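Local coordinates for protein Exo-arabinanase (Penicillium chrysogenum, PDB 3A72) that hydrolyses alpha-1,5-linked L-arabinan as an exo-acting glycosidase, probably working inward from a chain end and releasing arabinobiose, at residues Q254-S259 and G301-I306; T273-E278 and D350-L355; G290-N295 and I306-E311; Y314-R319 and L329-A334. One frame throughout, in Å; residues are numbered along the deposited sequence.

Contact 1. Residues Q254-S259 and G301-I306; sequences QRLVVS and GEWTEI
Leu256 lies over one face of the Trp303 indole, and the two side chains cross at about a right angle. A CH-pi contact is indicated by Leu256 CG, 3.6 Å from the centroid of the five-membered ring and only 7° off its normal. Leu256 CD1 stands 3.8 Å above the Trp303 ring plane, over its centre, and CD2 comes 3.6 Å from Trp303 CG. Leu256 CG is anti to the backbone N (chi1 -170°), which sets CG over the five-membered ring. A smaller apolar touch joins Val258 CG1 to Glu305 CB at 3.8 Å.

The backbone bonds bracket a single bridge between Val258 and Trp303. Trp303 N donates to Val257 O at 2.8 Å, and Ser259 N donates to Trp303 O at 2.8 Å.

Two waters extend this pairing. One accepts from Val257 N and donates to Gly301 O, lying at the edge of the indole in its plane; the other joins Ser259 OG to Glu305 N.

In the beta-propeller the chain just beyond strand 254-255, outermost in its four-stranded blade, bridges to the run leading into strand 304-306, outermost in the next. Strand 237-242 supplies Tyr239, whose OH bonds Trp303 NE1, while strands 281-285 and 292-295 also pack against the indole.

Contact 2. Residues T273-E278 and D350-L355; sequences TPYGGE and DLKEVL
Thr273 CG2 meets Leu351 CD1 at 3.8 Å and Leu355 CD1 at 4.0 Å, tip to tip in both cases. Its chi1 of 175° sets OG1 anti to the backbone N, and this hydroxyl accepts from Tyr275 N at 3.0 Å, forming an ST turn; OG1 is also bonded to Gly326 O. Tyr275, whose N closes the turn, lays its ring obliquely across Lys352, with CE2 4.1 Å from Lys352 CB. Tyr275 CB lies 4.2 Å from Leu355 CD1. The same methyl passes Gly276 CA at 4.4 Å. No hydrogen bond spans the two segments directly, but Lys296 NZ bridges them, bonding both Gly276 O and the C-terminal Leu355 O.

On the helical side Asp350 occupies the N-cap. Its OD1 accepts from Lys352 N at 3.0 Å, met from above the carboxylate plane, and has a second partner in Arg327 through a salt bridge. Asp350 O takes two further donors, Glu353 N and Val354 N.

The contact is thus an apolar seam between an ST turn and an N-capped helical turn. In the beta-propeller it joins the loop linking the first two strands of one blade to the C-terminal end of the next, just beyond strand 344-350.

Contact 3. Residues G290-N295 and I306-E311; sequences GTLFIN and IPCPEE
Leu292 and Ile306 form an antiparallel hydrogen-bonded pair, the close-packed part of this contact. Leu292 N donates to Ile306 O at 3.0 Å with an N-H...O angle of 172°, and Ile306 N returns a bond to Leu292 O at 2.8 Å. Their side chains share one face of the sheet, where Leu292 CB lies 3.9 Å from Ile306 CG1. Ile294 crosses Ile306 at about a right angle on that face, its CG2 3.9 Å from Ile306 CD1. In Ile306 chi1 is 68°, placing CG1 in the crowded position between N and the carbonyl carbon, on the side of Leu292. Thr291 CB approaches Ile306 O closely, at 3.3 Å, while its OG1 is bonded to Glu305 OE2.

The pair belongs to the edge of a propeller blade, where the third strand, 292-295, meets the outermost, 304-306. Past Ile306 the second segment leaves regular strand geometry. Cys308 still turns inward: its SG packs on Leu292 CD1 at 3.9 Å, and its CB sits close to Gly290 O, at 3.2 Å. Buried Arg316 ties the two loop ends together, its NH1 donating to the backbone carbonyls Gly290 O and Glu311 O.

The outer part is looser. Pro307 is exposed and points away, and its CA is no nearer than 4.5 Å to Thr291 CG2. Further along, the side chain of Glu311 is exposed and starts away from 290-295.

Contact 4. Residues Y314-R319 and L329-A334; sequences YTRALR and LVVNSA
The antiparallel ladder of strands 317-319 and 329-333 forms the inner part of the propeller blade that strand 6-10 completes from the N-terminus. Their axes approach to 4.7 Å at 164° between directions. Two hydrogen-bonded pairs, Ala317 with Asn332 and Arg319 with Val330, flank the non-hydrogen-bonded pair Leu318 with Val331. The shortest bond runs from Val330 N to Arg319 O, 2.8 Å; between the pairs, Leu318 CA makes a CA-H...O contact of 3.2 Å with Val330 O.

Leu318 and Val331 lie side by side on one face, CD2 to CG1 3.8 Å apart. Val331 CG1 also stands 3.6 Å above the Arg316 guanidinium plane, offset toward its rim. Arg316 bends at chi3 (67°), turning NE over this methyl. The buried group is held by Ser285 OG on NE, and NH1 by loops of the preceding blade. Beyond the ladder, a water donates to Tyr314 O at 2.8 Å and accepts from Ala334 N; Tyr314 itself touches the bound arabinofuranose.

Strand 344-350 pairs with the far side of 329-333. Leu292 of strand 292-295 packs on Leu318 and Leu329, while strand 23-30 covers Ala317 and Asn332 and supplies Asn28 and Glu29 to the Arg319 guanidinium.

In the fold
Contact 4 is the buried one, with its centre about 9 Å from that of the chain, whereas contacts 1 and 2, at about 21 and 22 Å, lie at the periphery and contact 3 is intermediate. Contacts 1 and 3 share Ile306 and the same blade, contact 1 joining this blade to the preceding one and contact 2 to the following one. Continuous backbone pairing governs contact 4; contact 3 keeps one bonded pair, contact 1 a single bridge extended by water, and contact 2 has no direct hydrogen bond and relies on apolar contacts, with Lys296 bridging. Arg316 links contacts 3 and 4, and Leu351 packs on Leu329 between contacts 2 and 4.

Contact 1. Residues Q254-S259 and G301-I306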
loop_
_atom_site.group_PDB
_atom_site.type_symbol
_atom_site.label_atom_id
_atom_site.label_comp_id
_atom_site.label_asym_id
_atom_site.label_seq_id
_atom_site.Cartn_x
_atom_site.Cartn_y
_atom_site.Cartn_z
ATOM N N GLN A 254 7.807 -6.756 -16.318
ATOM C CA GLN A 254 6.844 -6.690 -17.420
ATOM C C GLN A 254 6.075 -5.375 -17.336
ATOM O O GLN A 254 5.450 -5.065 -16.302
ATOM C CB GLN A 254 5.873 -7.856 -17.305
ATOM C CG GLN A 254 4.889 -7.949 -18.452
ATOM C CD GLN A 254 3.983 -9.171 -18.433
ATOM O OE1 GLN A 254 4.255 -10.171 -17.738
ATOM N NE2 GLN A 254 2.984 -9.106 -19.250
ATOM N N ARG A 255 6.119 -4.559 -18.367
ATOM C CA ARG A 255 5.375 -3.293 -18.393
ATOM C C ARG A 255 3.895 -3.632 -18.541
ATOM O O ARG A 255 3.482 -4.420 -19.397
ATOM C CB ARG A 255 5.850 -2.414 -19.533
ATOM C CG ARG A 255 5.157 -1.076 -19.582
ATOM C CD ARG A 255 5.655 -0.161 -20.674
ATOM N NE ARG A 255 7.000 0.345 -20.443
ATOM C CZ ARG A 255 7.405 1.588 -20.330
ATOM N NH1 ARG A 255 6.566 2.652 -20.436
ATOM N NH2 ARG A 255 8.694 1.861 -20.118
ATOM N N LEU A 256 3.061 -2.994 -17.724
ATOM C CA LEU A 256 1.606 -3.166 -17.837
ATOM C C LEU A 256 1.135 -2.407 -19.069
ATOM O O LEU A 256 1.307 -1.182 -19.141
ATOM C CB LEU A 256 0.947 -2.713 -16.528
ATOM C CG LEU A 256 -0.519 -3.010 -16.342
ATOM C CD1 LEU A 256 -0.874 -2.945 -14.874
ATOM C CD2 LEU A 256 -1.440 -2.063 -17.140
ATOM N N VAL A 257 0.506 -3.101 -20.030
ATOM C CA VAL A 257 0.023 -2.507 -21.251
ATOM C C VAL A 257 -1.503 -2.574 -21.263
ATOM O O VAL A 257 -2.081 -3.656 -20.991
ATOM C CB VAL A 257 0.608 -3.208 -22.482
ATOM C CG1 VAL A 257 0.031 -2.599 -23.772
ATOM C CG2 VAL A 257 2.163 -3.120 -22.424
ATOM N N VAL A 258 -2.122 -1.435 -21.557
ATOM C CA VAL A 258 -3.560 -1.285 -21.531
ATOM C C VAL A 258 -4.069 -1.277 -22.969
ATOM O O VAL A 258 -3.499 -0.589 -23.827
ATOM C CB VAL A 258 -3.937 0.006 -20.784
ATOM C CG1 VAL A 258 -5.465 0.134 -20.624
ATOM C CG2 VAL A 258 -3.292 0.038 -19.434
ATOM N N SER A 259 -5.144 -2.027 -23.245
ATOM C CA SER A 259 -5.609 -2.162 -24.632
ATOM C C SER A 259 -6.102 -0.857 -25.247
ATOM O O SER A 259 -6.096 -0.727 -26.468
ATOM C CB SER A 259 -6.645 -3.261 -24.743
ATOM O OG SER A 259 -7.800 -2.856 -24.011
ATOM N N GLY A 301 -1.387 -10.946 -21.685
ATOM C CA GLY A 301 -1.989 -10.047 -22.653
ATOM C C GLY A 301 -1.980 -8.600 -22.221
ATOM O O GLY A 301 -1.024 -8.111 -21.639
ATOM N N GLU A 302 -3.058 -7.913 -22.564
ATOM C CA GLU A 302 -3.269 -6.513 -22.272
ATOM C C GLU A 302 -4.380 -6.372 -21.241
ATOM O O GLU A 302 -5.241 -7.243 -21.057
ATOM C CB GLU A 302 -3.615 -5.733 -23.519
ATOM C CG GLU A 302 -2.453 -5.740 -24.511
ATOM C CD GLU A 302 -2.687 -5.074 -25.797
ATOM O OE1 GLU A 302 -3.875 -4.742 -26.061
ATOM O OE2 GLU A 302 -1.705 -4.968 -26.641
ATOM N N TRP A 303 -4.384 -5.235 -20.570
ATOM C CA TRP A 303 -5.314 -4.895 -19.531
ATOM C C TRP A 303 -6.444 -4.058 -20.081
ATOM O O TRP A 303 -6.260 -3.251 -20.996
ATOM C CB TRP A 303 -4.562 -4.087 -18.423
ATOM C CG TRP A 303 -3.565 -4.961 -17.728
ATOM C CD1 TRP A 303 -2.428 -5.510 -18.292
ATOM C CD2 TRP A 303 -3.609 -5.404 -16.363
ATOM N NE1 TRP A 303 -1.774 -6.297 -17.335
ATOM C CE2 TRP A 303 -2.490 -6.226 -16.157
ATOM C CE3 TRP A 303 -4.506 -5.161 -15.299
ATOM C CZ2 TRP A 303 -2.236 -6.839 -14.935
ATOM C CZ3 TRP A 303 -4.251 -5.768 -14.083
ATOM C CH2 TRP A 303 -3.131 -6.584 -13.918
ATOM N N THR A 304 -7.641 -4.255 -19.522
ATOM C CA THR A 304 -8.821 -3.515 -19.930
ATOM C C THR A 304 -9.057 -2.364 -18.975
ATOM O O THR A 304 -9.185 -2.561 -17.756
ATOM C CB THR A 304 -10.052 -4.395 -19.953
ATOM O OG1 THR A 304 -9.824 -5.488 -20.872
ATOM C CG2 THR A 304 -11.296 -3.630 -20.451
ATOM N N GLU A 305 -9.129 -1.147 -19.513
ATOM C CA GLU A 305 -9.451 0.050 -18.730
ATOM C C GLU A 305 -10.963 0.123 -18.555
ATOM O O GLU A 305 -11.714 0.050 -19.542
ATOM C CB GLU A 305 -8.941 1.269 -19.460
ATOM C CG GLU A 305 -9.017 2.542 -18.645
ATOM C CD GLU A 305 -8.238 3.728 -19.205
ATOM O OE1 GLU A 305 -7.941 3.673 -20.425
ATOM O OE2 GLU A 305 -7.966 4.676 -18.474
ATOM N N ILE A 306 -11.405 0.303 -17.306
ATOM C CA ILE A 306 -12.827 0.405 -16.998
ATOM C C ILE A 306 -13.088 1.652 -16.208
ATOM O O ILE A 306 -12.195 2.169 -15.481
ATOM C CB ILE A 306 -13.343 -0.839 -16.211
ATOM C CG1 ILE A 306 -12.792 -0.963 -14.809
ATOM C CG2 ILE A 306 -13.150 -2.110 -17.018
ATOM C CD1 ILE A 306 -13.458 -2.005 -13.948
HETATM O O HOH W 1 0.308 -6.080 -19.903
HETATM O O HOH W 2 -8.638 -0.829 -22.316
#

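Contact 2. Residues T273-E278 and D350-L355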
loop_
_atom_site.group_PDB
_atom_site.type_symbol
_atom_site.label_atom_id
_atom_site.label_comp_id
_atom_site.label_asym_id
_atom_site.label_seq_id
_atom_site.Cartn_x
_atom_site.Cartn_y
_atom_site.Cartn_z
ATOM N N THR A 273 -9.841 -10.762 -7.427
ATOM C CA THR A 273 -11.155 -11.309 -7.040
ATOM C C THR A 273 -11.396 -12.607 -7.803
ATOM O O THR A 273 -11.033 -12.706 -8.966
ATOM C CB THR A 273 -12.282 -10.323 -7.375
ATOM O OG1 THR A 273 -13.531 -10.972 -7.075
ATOM C CG2 THR A 273 -12.282 -9.872 -8.806
ATOM N N PRO A 274 -12.136 -13.558 -7.200
ATOM C CA PRO A 274 -12.633 -14.667 -8.000
ATOM C C PRO A 274 -13.611 -14.302 -9.086
ATOM O O PRO A 274 -13.834 -15.107 -9.990
ATOM C CB PRO A 274 -13.371 -15.549 -6.914
ATOM C CG PRO A 274 -12.827 -15.092 -5.600
ATOM C CD PRO A 274 -12.486 -13.673 -5.760
ATOM N N TYR A 275 -14.270 -13.142 -8.966
ATOM C CA TYR A 275 -15.258 -12.748 -9.963
ATOM C C TYR A 275 -14.598 -12.462 -11.307
ATOM O O TYR A 275 -13.434 -12.063 -11.391
ATOM C CB TYR A 275 -16.043 -11.491 -9.469
ATOM C CG TYR A 275 -17.218 -11.865 -8.614
ATOM C CD1 TYR A 275 -17.004 -12.422 -7.347
ATOM C CD2 TYR A 275 -18.497 -11.746 -9.030
ATOM C CE1 TYR A 275 -18.018 -12.819 -6.549
ATOM C CE2 TYR A 275 -19.609 -12.140 -8.221
ATOM C CZ TYR A 275 -19.301 -12.665 -6.962
ATOM O OH TYR A 275 -20.428 -13.034 -6.195
ATOM N N GLY A 276 -15.435 -12.625 -12.339
ATOM C CA GLY A 276 -15.112 -12.226 -13.677
ATOM C C GLY A 276 -14.720 -13.250 -14.670
ATOM O O GLY A 276 -14.642 -12.953 -15.870
ATOM N N GLY A 277 -14.436 -14.476 -14.222
ATOM C CA GLY A 277 -14.056 -15.563 -15.094
ATOM C C GLY A 277 -13.357 -16.664 -14.314
ATOM O O GLY A 277 -13.168 -16.565 -13.081
ATOM N N GLU A 278 -12.914 -17.693 -15.035
ATOM C CA GLU A 278 -12.347 -18.879 -14.416
ATOM C C GLU A 278 -11.059 -18.600 -13.655
ATOM O O GLU A 278 -10.722 -19.311 -12.736
ATOM C CB GLU A 278 -12.097 -19.901 -15.509
ATOM C CG GLU A 278 -11.159 -20.991 -15.023
ATOM C CD GLU A 278 -10.204 -21.526 -16.061
ATOM O OE1 GLU A 278 -9.856 -20.969 -17.130
ATOM O OE2 GLU A 278 -9.742 -22.642 -15.753
ATOM N N ASP A 350 -19.748 -2.972 -7.544
ATOM C CA ASP A 350 -20.316 -4.321 -7.644
ATOM C C ASP A 350 -19.669 -5.028 -8.803
ATOM O O ASP A 350 -20.007 -4.763 -9.965
ATOM C CB ASP A 350 -21.827 -4.249 -7.796
ATOM C CG ASP A 350 -22.474 -5.615 -7.835
ATOM O OD1 ASP A 350 -21.768 -6.642 -7.814
ATOM O OD2 ASP A 350 -23.761 -5.658 -7.808
ATOM N N LEU A 351 -18.715 -5.908 -8.518
ATOM C CA LEU A 351 -17.945 -6.622 -9.543
ATOM C C LEU A 351 -18.811 -7.584 -10.344
ATOM O O LEU A 351 -18.415 -7.950 -11.480
ATOM C CB LEU A 351 -16.743 -7.322 -8.934
ATOM C CG LEU A 351 -15.757 -6.359 -8.216
ATOM C CD1 LEU A 351 -14.674 -7.194 -7.500
ATOM C CD2 LEU A 351 -15.198 -5.330 -9.147
ATOM N N LYS A 352 -19.960 -7.987 -9.818
ATOM C CA LYS A 352 -20.903 -8.794 -10.603
ATOM C C LYS A 352 -21.335 -8.005 -11.842
ATOM O O LYS A 352 -21.572 -8.623 -12.916
ATOM C CB LYS A 352 -22.092 -9.237 -9.763
ATOM C CG LYS A 352 -23.010 -10.250 -10.468
ATOM C CD LYS A 352 -24.085 -10.745 -9.482
ATOM C CE LYS A 352 -25.160 -11.650 -10.093
ATOM N NZ LYS A 352 -25.781 -12.549 -9.049
ATOM N N GLU A 353 -21.461 -6.694 -11.726
ATOM C CA GLU A 353 -21.895 -5.854 -12.828
ATOM C C GLU A 353 -20.743 -5.245 -13.598
ATOM O O GLU A 353 -20.828 -5.189 -14.832
ATOM C CB GLU A 353 -22.826 -4.743 -12.328
ATOM C CG GLU A 353 -23.307 -3.831 -13.426
ATOM C CD GLU A 353 -24.149 -4.454 -14.498
ATOM O OE1 GLU A 353 -24.545 -5.629 -14.361
ATOM O OE2 GLU A 353 -24.406 -3.773 -15.519
ATOM N N VAL A 354 -19.676 -4.777 -12.926
ATOM C CA VAL A 354 -18.700 -3.912 -13.630
ATOM C C VAL A 354 -17.596 -4.700 -14.324
ATOM O O VAL A 354 -16.894 -4.116 -15.179
ATOM C CB VAL A 354 -18.086 -2.833 -12.690
ATOM C CG1 VAL A 354 -19.185 -1.986 -12.097
ATOM C CG2 VAL A 354 -17.258 -3.401 -11.615
ATOM N N LEU A 355 -17.439 -5.970 -14.001
ATOM C CA LEU A 355 -16.404 -6.755 -14.736
ATOM C C LEU A 355 -16.936 -7.399 -15.988
ATOM O O LEU A 355 -16.069 -7.827 -16.798
ATOM C CB LEU A 355 -15.802 -7.803 -13.801
ATOM C CG LEU A 355 -15.076 -7.248 -12.597
ATOM C CD1 LEU A 355 -14.406 -8.337 -11.769
ATOM C CD2 LEU A 355 -14.027 -6.217 -12.980
ATOM O OXT LEU A 355 -18.186 -7.481 -16.076
#

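Contact 3. Residues G290-N295 and I306-E311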
loop_
_atom_site.group_PDB
_atom_site.type_symbol
_atom_site.label_atom_id
_atom_site.label_comp_id
_atom_site.label_asym_id
_atom_site.label_seq_id
_atom_site.Cartn_x
_atom_site.Cartn_y
_atom_site.Cartn_z
ATOM N N GLY A 290 -8.014 7.994 -12.900
ATOM C CA GLY A 290 -9.206 7.702 -12.138
ATOM C C GLY A 290 -9.870 6.369 -12.441
ATOM O O GLY A 290 -10.568 5.816 -11.586
ATOM N N THR A 291 -9.647 5.850 -13.632
ATOM C CA THR A 291 -10.130 4.563 -14.091
ATOM C C THR A 291 -9.423 3.437 -13.356
ATOM O O THR A 291 -8.515 3.652 -12.553
ATOM C CB THR A 291 -9.910 4.487 -15.609
ATOM O OG1 THR A 291 -8.549 4.796 -15.795
ATOM C CG2 THR A 291 -10.799 5.443 -16.367
ATOM N N LEU A 292 -9.846 2.211 -13.652
ATOM C CA LEU A 292 -9.186 1.003 -13.166
ATOM C C LEU A 292 -8.742 0.166 -14.337
ATOM O O LEU A 292 -9.246 0.310 -15.469
ATOM C CB LEU A 292 -10.099 0.180 -12.247
ATOM C CG LEU A 292 -10.438 0.863 -10.906
ATOM C CD1 LEU A 292 -11.620 0.123 -10.272
ATOM C CD2 LEU A 292 -9.269 0.879 -9.956
ATOM N N PHE A 293 -7.814 -0.764 -14.094
ATOM C CA PHE A 293 -7.237 -1.630 -15.106
ATOM C C PHE A 293 -7.426 -3.068 -14.663
ATOM O O PHE A 293 -7.011 -3.412 -13.561
ATOM C CB PHE A 293 -5.755 -1.275 -15.331
ATOM C CG PHE A 293 -5.582 0.191 -15.597
ATOM C CD1 PHE A 293 -5.830 0.694 -16.889
ATOM C CD2 PHE A 293 -5.267 1.070 -14.592
ATOM C CE1 PHE A 293 -5.795 2.062 -17.100
ATOM C CE2 PHE A 293 -5.228 2.420 -14.828
ATOM C CZ PHE A 293 -5.464 2.916 -16.082
ATOM N N ILE A 294 -8.050 -3.889 -15.504
ATOM C CA ILE A 294 -8.338 -5.244 -15.108
ATOM C C ILE A 294 -7.702 -6.254 -16.037
ATOM O O ILE A 294 -7.435 -6.002 -17.222
ATOM C CB ILE A 294 -9.866 -5.472 -14.963
ATOM C CG1 ILE A 294 -10.623 -5.469 -16.322
ATOM C CG2 ILE A 294 -10.444 -4.456 -14.001
ATOM C CD1 ILE A 294 -12.071 -5.896 -16.204
ATOM N N ASN A 295 -7.531 -7.480 -15.509
ATOM C CA ASN A 295 -6.918 -8.557 -16.297
ATOM C C ASN A 295 -7.499 -9.887 -15.834
ATOM O O ASN A 295 -7.355 -10.267 -14.633
ATOM C CB ASN A 295 -5.409 -8.532 -16.143
ATOM C CG ASN A 295 -4.731 -9.427 -17.128
ATOM O OD1 ASN A 295 -4.922 -10.656 -17.082
ATOM N ND2 ASN A 295 -3.904 -8.888 -17.986
ATOM N N ILE A 306 -11.405 0.303 -17.306
ATOM C CA ILE A 306 -12.827 0.405 -16.998
ATOM C C ILE A 306 -13.088 1.652 -16.208
ATOM O O ILE A 306 -12.195 2.169 -15.481
ATOM C CB ILE A 306 -13.343 -0.839 -16.211
ATOM C CG1 ILE A 306 -12.792 -0.963 -14.809
ATOM C CG2 ILE A 306 -13.150 -2.110 -17.018
ATOM C CD1 ILE A 306 -13.458 -2.005 -13.948
ATOM N N PRO A 307 -14.310 2.191 -16.240
ATOM C CA PRO A 307 -14.633 3.355 -15.438
ATOM C C PRO A 307 -14.583 3.062 -13.959
ATOM O O PRO A 307 -14.703 1.926 -13.495
ATOM C CB PRO A 307 -16.081 3.710 -15.861
ATOM C CG PRO A 307 -16.288 3.024 -17.161
ATOM C CD PRO A 307 -15.446 1.797 -17.138
ATOM N N CYS A 308 -14.460 4.118 -13.172
ATOM C CA CYS A 308 -14.482 4.017 -11.713
ATOM C C CYS A 308 -15.084 5.304 -11.159
ATOM O O CYS A 308 -14.710 6.377 -11.565
ATOM C CB CYS A 308 -13.065 3.795 -11.226
ATOM S SG CYS A 308 -12.895 3.753 -9.412
ATOM N N PRO A 309 -16.020 5.192 -10.186
ATOM C CA PRO A 309 -16.658 6.401 -9.654
ATOM C C PRO A 309 -15.857 7.117 -8.595
ATOM O O PRO A 309 -16.248 8.231 -8.195
ATOM C CB PRO A 309 -17.927 5.869 -9.010
ATOM C CG PRO A 309 -17.582 4.479 -8.601
ATOM C CD PRO A 309 -16.652 3.947 -9.674
ATOM N N GLU A 310 -14.754 6.558 -8.092
ATOM C CA GLU A 310 -13.888 7.196 -7.118
ATOM C C GLU A 310 -12.847 8.057 -7.821
ATOM O O GLU A 310 -12.294 7.646 -8.832
ATOM C CB GLU A 310 -13.199 6.147 -6.289
ATOM C CG GLU A 310 -12.297 6.675 -5.204
ATOM C CD GLU A 310 -13.009 7.366 -4.078
ATOM O OE1 GLU A 310 -14.207 7.266 -3.852
ATOM O OE2 GLU A 310 -12.203 8.067 -3.354
ATOM N N GLU A 311 -12.601 9.229 -7.275
ATOM C CA GLU A 311 -11.580 10.109 -7.842
ATOM C C GLU A 311 -10.223 9.451 -7.860
ATOM O O GLU A 311 -9.919 8.545 -7.080
ATOM C CB GLU A 311 -11.523 11.384 -7.009
ATOM C CG GLU A 311 -11.034 11.199 -5.587
ATOM C CD GLU A 311 -11.054 12.494 -4.750
ATOM O OE1 GLU A 311 -11.878 13.412 -5.040
ATOM O OE2 GLU A 311 -10.266 12.579 -3.788
#

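Contact 4. Residues Y314-R319 and L329-A334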
loop_
_atom_site.group_PDB
_atom_site.type_symbol
_atom_site.label_atom_id
_atom_site.label_comp_id
_atom_site.label_asym_id
_atom_site.label_seq_id
_atom_site.Cartn_x
_atom_site.Cartn_y
_atom_site.Cartn_z
ATOM N N TYR A 314 -3.273 9.695 -5.008
ATOM C CA TYR A 314 -1.967 9.113 -4.792
ATOM C C TYR A 314 -2.080 7.796 -4.008
ATOM O O TYR A 314 -2.743 7.729 -2.961
ATOM C CB TYR A 314 -1.128 10.075 -3.990
ATOM C CG TYR A 314 0.318 9.655 -3.734
ATOM C CD1 TYR A 314 1.195 9.426 -4.775
ATOM C CD2 TYR A 314 0.763 9.511 -2.454
ATOM C CE1 TYR A 314 2.483 9.037 -4.568
ATOM C CE2 TYR A 314 2.087 9.189 -2.198
ATOM C CZ TYR A 314 2.949 8.962 -3.258
ATOM O OH TYR A 314 4.278 8.686 -3.016
ATOM N N THR A 315 -1.419 6.745 -4.547
ATOM C CA THR A 315 -1.483 5.389 -4.008
ATOM C C THR A 315 -2.891 4.974 -3.548
ATOM O O THR A 315 -3.104 4.354 -2.517
ATOM C CB THR A 315 -0.373 5.168 -2.945
ATOM O OG1 THR A 315 -0.227 3.730 -2.750
ATOM C CG2 THR A 315 -0.564 5.812 -1.618
ATOM N N ARG A 316 -3.867 5.316 -4.400
ATOM C CA ARG A 316 -5.252 4.938 -4.171
ATOM C C ARG A 316 -5.330 3.453 -3.893
ATOM O O ARG A 316 -4.746 2.646 -4.614
ATOM C CB ARG A 316 -6.093 5.365 -5.382
ATOM C CG ARG A 316 -7.582 5.206 -5.193
ATOM C CD ARG A 316 -8.373 5.770 -6.355
ATOM N NE ARG A 316 -8.133 4.965 -7.549
ATOM C CZ ARG A 316 -8.792 5.115 -8.686
ATOM N NH1 ARG A 316 -9.792 5.983 -8.793
ATOM N NH2 ARG A 316 -8.486 4.369 -9.757
ATOM N N ALA A 317 -6.050 3.097 -2.826
ATOM C CA ALA A 317 -6.031 1.743 -2.276
ATOM C C ALA A 317 -7.255 0.979 -2.703
ATOM O O ALA A 317 -8.381 1.482 -2.729
ATOM C CB ALA A 317 -5.943 1.790 -0.762
ATOM N N LEU A 318 -7.066 -0.295 -3.062
ATOM C CA LEU A 318 -8.124 -1.196 -3.485
ATOM C C LEU A 318 -8.253 -2.332 -2.470
ATOM O O LEU A 318 -7.258 -2.802 -1.900
ATOM C CB LEU A 318 -7.799 -1.827 -4.837
ATOM C CG LEU A 318 -7.532 -0.876 -5.997
ATOM C CD1 LEU A 318 -7.200 -1.657 -7.253
ATOM C CD2 LEU A 318 -8.724 0.042 -6.214
ATOM N N ARG A 319 -9.462 -2.868 -2.327
ATOM C CA ARG A 319 -9.670 -4.070 -1.525
ATOM C C ARG A 319 -10.886 -4.829 -2.071
ATOM O O ARG A 319 -11.966 -4.277 -2.195
ATOM C CB ARG A 319 -9.838 -3.778 -0.068
ATOM C CG ARG A 319 -9.958 -5.037 0.762
ATOM C CD ARG A 319 -9.768 -4.819 2.251
ATOM N NE ARG A 319 -8.398 -4.402 2.532
ATOM C CZ ARG A 319 -7.332 -5.224 2.531
ATOM N NH1 ARG A 319 -7.461 -6.503 2.315
ATOM N NH2 ARG A 319 -6.160 -4.700 2.754
ATOM N N LEU A 329 -15.775 -4.377 -4.539
ATOM C CA LEU A 329 -14.478 -3.739 -4.524
ATOM C C LEU A 329 -14.516 -2.368 -3.831
ATOM O O LEU A 329 -15.271 -1.484 -4.266
ATOM C CB LEU A 329 -14.014 -3.514 -5.963
ATOM C CG LEU A 329 -12.636 -2.843 -6.130
ATOM C CD1 LEU A 329 -11.509 -3.762 -5.700
ATOM C CD2 LEU A 329 -12.465 -2.372 -7.559
ATOM N N VAL A 330 -13.701 -2.172 -2.819
ATOM C CA VAL A 330 -13.424 -0.871 -2.207
ATOM C C VAL A 330 -12.359 -0.168 -3.008
ATOM O O VAL A 330 -11.316 -0.754 -3.344
ATOM C CB VAL A 330 -12.955 -1.097 -0.777
ATOM C CG1 VAL A 330 -12.171 0.065 -0.201
ATOM C CG2 VAL A 330 -14.139 -1.424 0.141
ATOM N N VAL A 331 -12.612 1.122 -3.288
ATOM C CA VAL A 331 -11.676 2.017 -3.937
ATOM C C VAL A 331 -11.572 3.257 -3.034
ATOM O O VAL A 331 -12.554 3.978 -2.869
ATOM C CB VAL A 331 -12.097 2.398 -5.376
ATOM C CG1 VAL A 331 -10.972 3.158 -6.034
ATOM C CG2 VAL A 331 -12.527 1.191 -6.158
ATOM N N ASN A 332 -10.415 3.466 -2.416
ATOM C CA ASN A 332 -10.264 4.397 -1.279
ATOM C C ASN A 332 -9.170 5.382 -1.575
ATOM O O ASN A 332 -7.995 4.968 -1.736
ATOM C CB ASN A 332 -9.948 3.545 -0.063
ATOM C CG ASN A 332 -9.535 4.201 1.210
ATOM O OD1 ASN A 332 -9.818 5.425 1.527
ATOM N ND2 ASN A 332 -8.847 3.528 2.009
ATOM N N SER A 333 -9.490 6.658 -1.665
ATOM C CA SER A 333 -8.516 7.718 -1.869
ATOM C C SER A 333 -8.341 8.554 -0.600
ATOM O O SER A 333 -9.286 8.743 0.182
ATOM C CB SER A 333 -8.974 8.659 -3.023
ATOM O OG SER A 333 -7.970 9.648 -3.248
ATOM N N ALA A 334 -7.144 9.140 -0.447
ATOM C CA ALA A 334 -6.883 10.148 0.571
ATOM C C ALA A 334 -6.375 11.431 -0.029
ATOM O O ALA A 334 -5.864 12.304 0.701
ATOM C CB ALA A 334 -5.946 9.639 1.674
HETATM O O HOH W 3 -5.536 8.177 -2.758
#